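Side-chain contacts in endo-1,4-beta-xylanase I (Hypocrea jecorina, PDB 1XYN), which hydrolyses internal beta-1,4-xylosidic bonds in the main chain of xylan, releasing xylose and a range of xylooligosaccharides: residues A[100-105]-A[130-135]; A[26-31]-A[54-59]. One frame throughout, in Å; residues are numbered along the deposited sequence.

Interaction 1 of 2, residues A[100-105]-A[130-135]; sequences ATYTIW and SPRTSG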
# COMPACT_ATOMS: atom_id res chain seq x y z
N ALA A 100 -12.91 6.02 -28.46
CA ALA A 100 -13.40 4.82 -27.79
C ALA A 100 -14.20 5.13 -26.53
O ALA A 100 -14.25 6.27 -26.08
CB ALA A 100 -12.24 3.91 -27.45
N THR A 101 -14.83 4.10 -25.99
CA THR A 101 -15.62 4.23 -24.77
C THR A 101 -14.75 3.77 -23.59
O THR A 101 -13.89 2.90 -23.74
CB THR A 101 -16.89 3.34 -24.81
OG1 THR A 101 -17.49 3.40 -26.10
CG2 THR A 101 -17.90 3.83 -23.78
N TYR A 102 -15.01 4.35 -22.42
CA TYR A 102 -14.27 4.03 -21.21
C TYR A 102 -15.25 3.60 -20.12
O TYR A 102 -16.29 4.22 -19.96
CB TYR A 102 -13.52 5.26 -20.68
CG TYR A 102 -12.39 5.75 -21.55
CD1 TYR A 102 -12.63 6.31 -22.81
CD2 TYR A 102 -11.07 5.66 -21.11
CE1 TYR A 102 -11.59 6.77 -23.61
CE2 TYR A 102 -10.02 6.11 -21.90
CZ TYR A 102 -10.28 6.66 -23.15
OH TYR A 102 -9.24 7.09 -23.93
N THR A 103 -14.91 2.55 -19.38
CA THR A 103 -15.78 2.14 -18.28
C THR A 103 -15.23 2.86 -17.05
O THR A 103 -14.03 2.82 -16.76
CB THR A 103 -15.82 0.61 -18.08
OG1 THR A 103 -14.54 0.13 -17.67
CG2 THR A 103 -16.20 -0.08 -19.38
N ILE A 104 -16.09 3.60 -16.38
CA ILE A 104 -15.69 4.35 -15.20
C ILE A 104 -15.88 3.51 -13.95
O ILE A 104 -16.87 2.79 -13.82
CB ILE A 104 -16.50 5.65 -15.11
CG1 ILE A 104 -16.28 6.47 -16.39
CG2 ILE A 104 -16.12 6.45 -13.87
CD1 ILE A 104 -17.15 7.70 -16.49
N TRP A 105 -14.89 3.56 -13.05
CA TRP A 105 -14.91 2.83 -11.79
C TRP A 105 -14.58 3.78 -10.66
O TRP A 105 -13.95 4.81 -10.85
CB TRP A 105 -13.84 1.73 -11.76
CG TRP A 105 -13.91 0.71 -12.82
CD1 TRP A 105 -13.61 0.88 -14.15
CD2 TRP A 105 -14.25 -0.67 -12.66
NE1 TRP A 105 -13.73 -0.32 -14.82
CE2 TRP A 105 -14.13 -1.29 -13.93
CE3 TRP A 105 -14.64 -1.45 -11.56
CZ2 TRP A 105 -14.38 -2.65 -14.14
CZ3 TRP A 105 -14.89 -2.81 -11.76
CH2 TRP A 105 -14.76 -3.39 -13.05
N SER A 130 -10.88 0.04 -25.80
CA SER A 130 -10.04 -0.34 -26.94
C SER A 130 -8.64 0.20 -26.67
O SER A 130 -8.31 1.32 -27.07
CB SER A 130 -10.59 0.25 -28.24
OG SER A 130 -11.88 -0.25 -28.51
N PRO A 131 -7.78 -0.61 -26.00
CA PRO A 131 -6.40 -0.25 -25.64
C PRO A 131 -5.55 0.26 -26.80
O PRO A 131 -5.63 -0.26 -27.92
CB PRO A 131 -5.85 -1.57 -25.09
CG PRO A 131 -7.04 -2.26 -24.56
CD PRO A 131 -8.05 -2.01 -25.65
N ARG A 132 -4.74 1.27 -26.50
CA ARG A 132 -3.83 1.88 -27.47
C ARG A 132 -2.57 2.35 -26.75
O ARG A 132 -2.53 2.45 -25.52
CB ARG A 132 -4.49 3.07 -28.21
CG ARG A 132 -4.99 4.18 -27.29
CD ARG A 132 -5.52 5.40 -28.05
NE ARG A 132 -5.93 6.43 -27.09
CZ ARG A 132 -6.41 7.63 -27.39
NH1 ARG A 132 -6.55 8.01 -28.65
NH2 ARG A 132 -6.77 8.46 -26.42
N THR A 133 -1.53 2.61 -27.53
CA THR A 133 -0.25 3.07 -27.00
C THR A 133 0.14 4.42 -27.59
O THR A 133 1.23 4.93 -27.31
CB THR A 133 0.86 2.05 -27.31
OG1 THR A 133 0.81 1.67 -28.69
CG2 THR A 133 0.70 0.81 -26.44
N SER A 134 -0.76 5.01 -28.38
CA SER A 134 -0.52 6.31 -29.03
C SER A 134 -1.84 7.08 -29.12
O SER A 134 -2.86 6.51 -29.51
CB SER A 134 0.00 6.10 -30.46
OG SER A 134 1.03 5.13 -30.51
N GLY A 135 -1.82 8.37 -28.78
CA GLY A 135 -3.04 9.15 -28.88
C GLY A 135 -3.09 10.43 -28.07
O GLY A 135 -2.07 10.93 -27.59
O HOH W 1 -14.28 0.97 -27.10
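Ala100 and Ser130 give up the most surface here. Their CB atoms meet at 4.1 Å, Ala100 CB against Ser130 CB, in plain van der Waals contact. The Ser130 hydroxyl turns to a water instead. OG sits beside its own backbone N (chi1 -62°) and exchanges a hydrogen bond of 3.0 Å with water 1. That water is also a weak acceptor for Thr101 N, 3.4 Å from the water O, so it joins the loop loosely to the strand.

The second point of contact is made by Tyr102 and Arg132. The Tyr102 side chain slants off the strand toward the loop, and its OH comes within 3.8 Å of Arg132 NH2. This is a near approach without a hydrogen bond. The two side chains cross at about a right angle, with ring and guanidinium planes 74° apart. Arg132 is extended from CG to NE, which brings its guanidinium group up beside the tyrosine hydroxyl. Gly135 CA packs on one guanidinium face, 3.7 Å above the plane and toward the rim.

Both polar ends are held from outside the two segments. Glu80 links them, with OE1 in a salt bridge to Arg132 NE and OE2 hydrogen-bonded to Tyr102 OH. Arg128 also bonds Tyr102 OH, and Arg132 NH2 reaches Thr136 O. The negative Glu80 probably offsets the charge of the two neighbouring arginines.

The contact belongs to the beta-jelly-roll of family 11 xylanases. It lies where the loop after strand 119-128 leaves the large mixed sheet for strand 135-137 of the other sheet.

Interaction 2 of 2, residues A[26-31]-A[54-59]; sequences VNWNTQ and FSVNSG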
# COMPACT_ATOMS: atom_id res chain seq x y z
N VAL A 26 11.31 2.97 -19.82
CA VAL A 26 11.34 2.05 -18.69
C VAL A 26 11.43 0.61 -19.14
O VAL A 26 10.85 0.22 -20.15
CB VAL A 26 10.11 2.14 -17.75
CG1 VAL A 26 10.51 2.74 -16.43
CG2 VAL A 26 8.97 2.91 -18.40
N ASN A 27 12.25 -0.15 -18.42
CA ASN A 27 12.45 -1.57 -18.63
C ASN A 27 12.30 -2.10 -17.23
O ASN A 27 12.85 -1.53 -16.29
CB ASN A 27 13.87 -1.87 -19.13
CG ASN A 27 14.02 -1.65 -20.62
OD1 ASN A 27 13.53 -2.44 -21.42
ND2 ASN A 27 14.70 -0.57 -21.00
N TRP A 28 11.53 -3.17 -17.06
CA TRP A 28 11.33 -3.70 -15.71
C TRP A 28 11.23 -5.21 -15.68
O TRP A 28 11.00 -5.85 -16.70
CB TRP A 28 10.09 -3.05 -15.05
CG TRP A 28 8.74 -3.48 -15.63
CD1 TRP A 28 7.98 -4.54 -15.22
CD2 TRP A 28 8.04 -2.89 -16.75
NE1 TRP A 28 6.85 -4.64 -16.01
CE2 TRP A 28 6.86 -3.65 -16.95
CE3 TRP A 28 8.28 -1.80 -17.58
CZ2 TRP A 28 5.94 -3.35 -17.96
CZ3 TRP A 28 7.36 -1.50 -18.59
CH2 TRP A 28 6.20 -2.28 -18.76
N ASN A 29 11.46 -5.76 -14.49
CA ASN A 29 11.39 -7.19 -14.21
C ASN A 29 11.28 -7.24 -12.69
O ASN A 29 12.27 -7.48 -11.98
CB ASN A 29 12.64 -7.92 -14.70
CG ASN A 29 12.49 -9.43 -14.65
OD1 ASN A 29 11.44 -9.95 -14.26
ND2 ASN A 29 13.53 -10.15 -15.05
N THR A 30 10.08 -6.99 -12.19
CA THR A 30 9.86 -6.93 -10.76
C THR A 30 8.54 -7.52 -10.26
O THR A 30 7.60 -7.73 -11.03
CB THR A 30 9.96 -5.46 -10.30
OG1 THR A 30 9.75 -5.37 -8.89
CG2 THR A 30 8.93 -4.60 -11.01
N GLN A 31 8.51 -7.84 -8.97
CA GLN A 31 7.32 -8.38 -8.32
C GLN A 31 6.62 -7.24 -7.61
O GLN A 31 5.45 -7.34 -7.25
CB GLN A 31 7.70 -9.44 -7.27
CG GLN A 31 8.09 -10.79 -7.83
CD GLN A 31 6.91 -11.57 -8.37
OE1 GLN A 31 6.76 -11.73 -9.59
NE2 GLN A 31 6.05 -12.05 -7.47
N PHE A 54 4.77 0.07 -25.55
CA PHE A 54 4.43 -0.36 -24.21
C PHE A 54 4.16 -1.85 -24.31
O PHE A 54 3.10 -2.28 -24.78
CB PHE A 54 3.19 0.38 -23.72
CG PHE A 54 2.70 -0.06 -22.37
CD1 PHE A 54 3.41 0.27 -21.22
CD2 PHE A 54 1.53 -0.80 -22.25
CE1 PHE A 54 2.95 -0.14 -19.97
CE2 PHE A 54 1.07 -1.21 -21.01
CZ PHE A 54 1.78 -0.88 -19.87
N SER A 55 5.17 -2.63 -23.94
CA SER A 55 5.08 -4.08 -23.99
C SER A 55 5.10 -4.68 -22.58
O SER A 55 5.86 -4.25 -21.72
CB SER A 55 6.25 -4.63 -24.81
OG SER A 55 6.16 -6.03 -24.95
N VAL A 56 4.21 -5.65 -22.35
CA VAL A 56 4.11 -6.32 -21.05
C VAL A 56 4.31 -7.81 -21.30
O VAL A 56 3.39 -8.51 -21.75
CB VAL A 56 2.74 -6.03 -20.37
CG1 VAL A 56 2.62 -6.74 -19.04
CG2 VAL A 56 2.57 -4.53 -20.16
N ASN A 57 5.52 -8.30 -21.05
CA ASN A 57 5.85 -9.70 -21.27
C ASN A 57 5.07 -10.62 -20.34
O ASN A 57 4.63 -11.70 -20.75
CB ASN A 57 7.36 -9.94 -21.09
CG ASN A 57 8.20 -9.11 -22.06
OD1 ASN A 57 8.93 -8.21 -21.65
ND2 ASN A 57 8.11 -9.43 -23.34
N SER A 58 4.86 -10.18 -19.10
CA SER A 58 4.14 -10.96 -18.10
C SER A 58 3.73 -10.03 -16.97
O SER A 58 4.23 -8.91 -16.87
CB SER A 58 5.06 -12.05 -17.53
OG SER A 58 6.13 -11.48 -16.77
N GLY A 59 2.84 -10.50 -16.09
CA GLY A 59 2.38 -9.69 -14.97
C GLY A 59 1.42 -8.57 -15.33
O GLY A 59 0.89 -8.53 -16.44
O HOH W 2 4.83 -6.62 -15.64
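Trp28 and Val56 stand level on two strands that run the same way, their axes only 6° from parallel. The axes of strands 26-30 and 54-56 are 9.3 Å apart, too far for direct pairing, and Trp28 CA lies 9.4 Å from Val56 CA. Strand 168-177 runs between them, antiparallel to both, and Trp28 pairs through its backbone with Gly170.

The Trp28 indole makes up the distance. Its CG sits between the backbone N and the carbonyl carbon (chi1 71°), and the six-membered ring swings over toward residues 54-56. Its far atoms, CH2 and CZ2, do the touching. CH2 comes to 3.6 Å from Ser55 O and to 4.1 Å from Phe54 CE1, where the two side chains cross at about a right angle. Val56 CG2 lies at the indole edge, close to the ring plane, 4.2 Å from Trp28 CZ2.

The indole N-H is satisfied by a water. Trp28 NE1 donates to water 2 at 2.9 Å, in the ring plane, and this water donates in turn to Ser58 O at 2.7 Å. It thus bridges the two segments beyond the end of strand 54-56.

Strand 155-166 of the mixed sheet meets this cluster through Val163, which touches both Trp28 and Phe54. Phe34 also packs against the indole. Strand 81-83 borders the other segment, with Asp81 against Phe54 and His83 against Val56; both residues bind the calcium ion.

Both contacts are partly buried, but they differ in kind. Interaction 1 pairs a strand of the mixed sheet with a loop, and its polar groups depend heavily on a charged network outside the segments. Interaction 2 joins two strands of the five-stranded sheet across an intervening one, and is mainly apolar. Each has one bridging water, held weakly on one side in interaction 1 and firmly on both in interaction 2. The contact centres are 20 Å apart, yet they touch: Thr133 CG2 packs on Phe54 CB at 3.7 Å. Residues 130-135 lead into strand 135-137, which pairs with strand 48-56. Asp81, a calcium ligand, touches Pro131, Thr133 and Phe54.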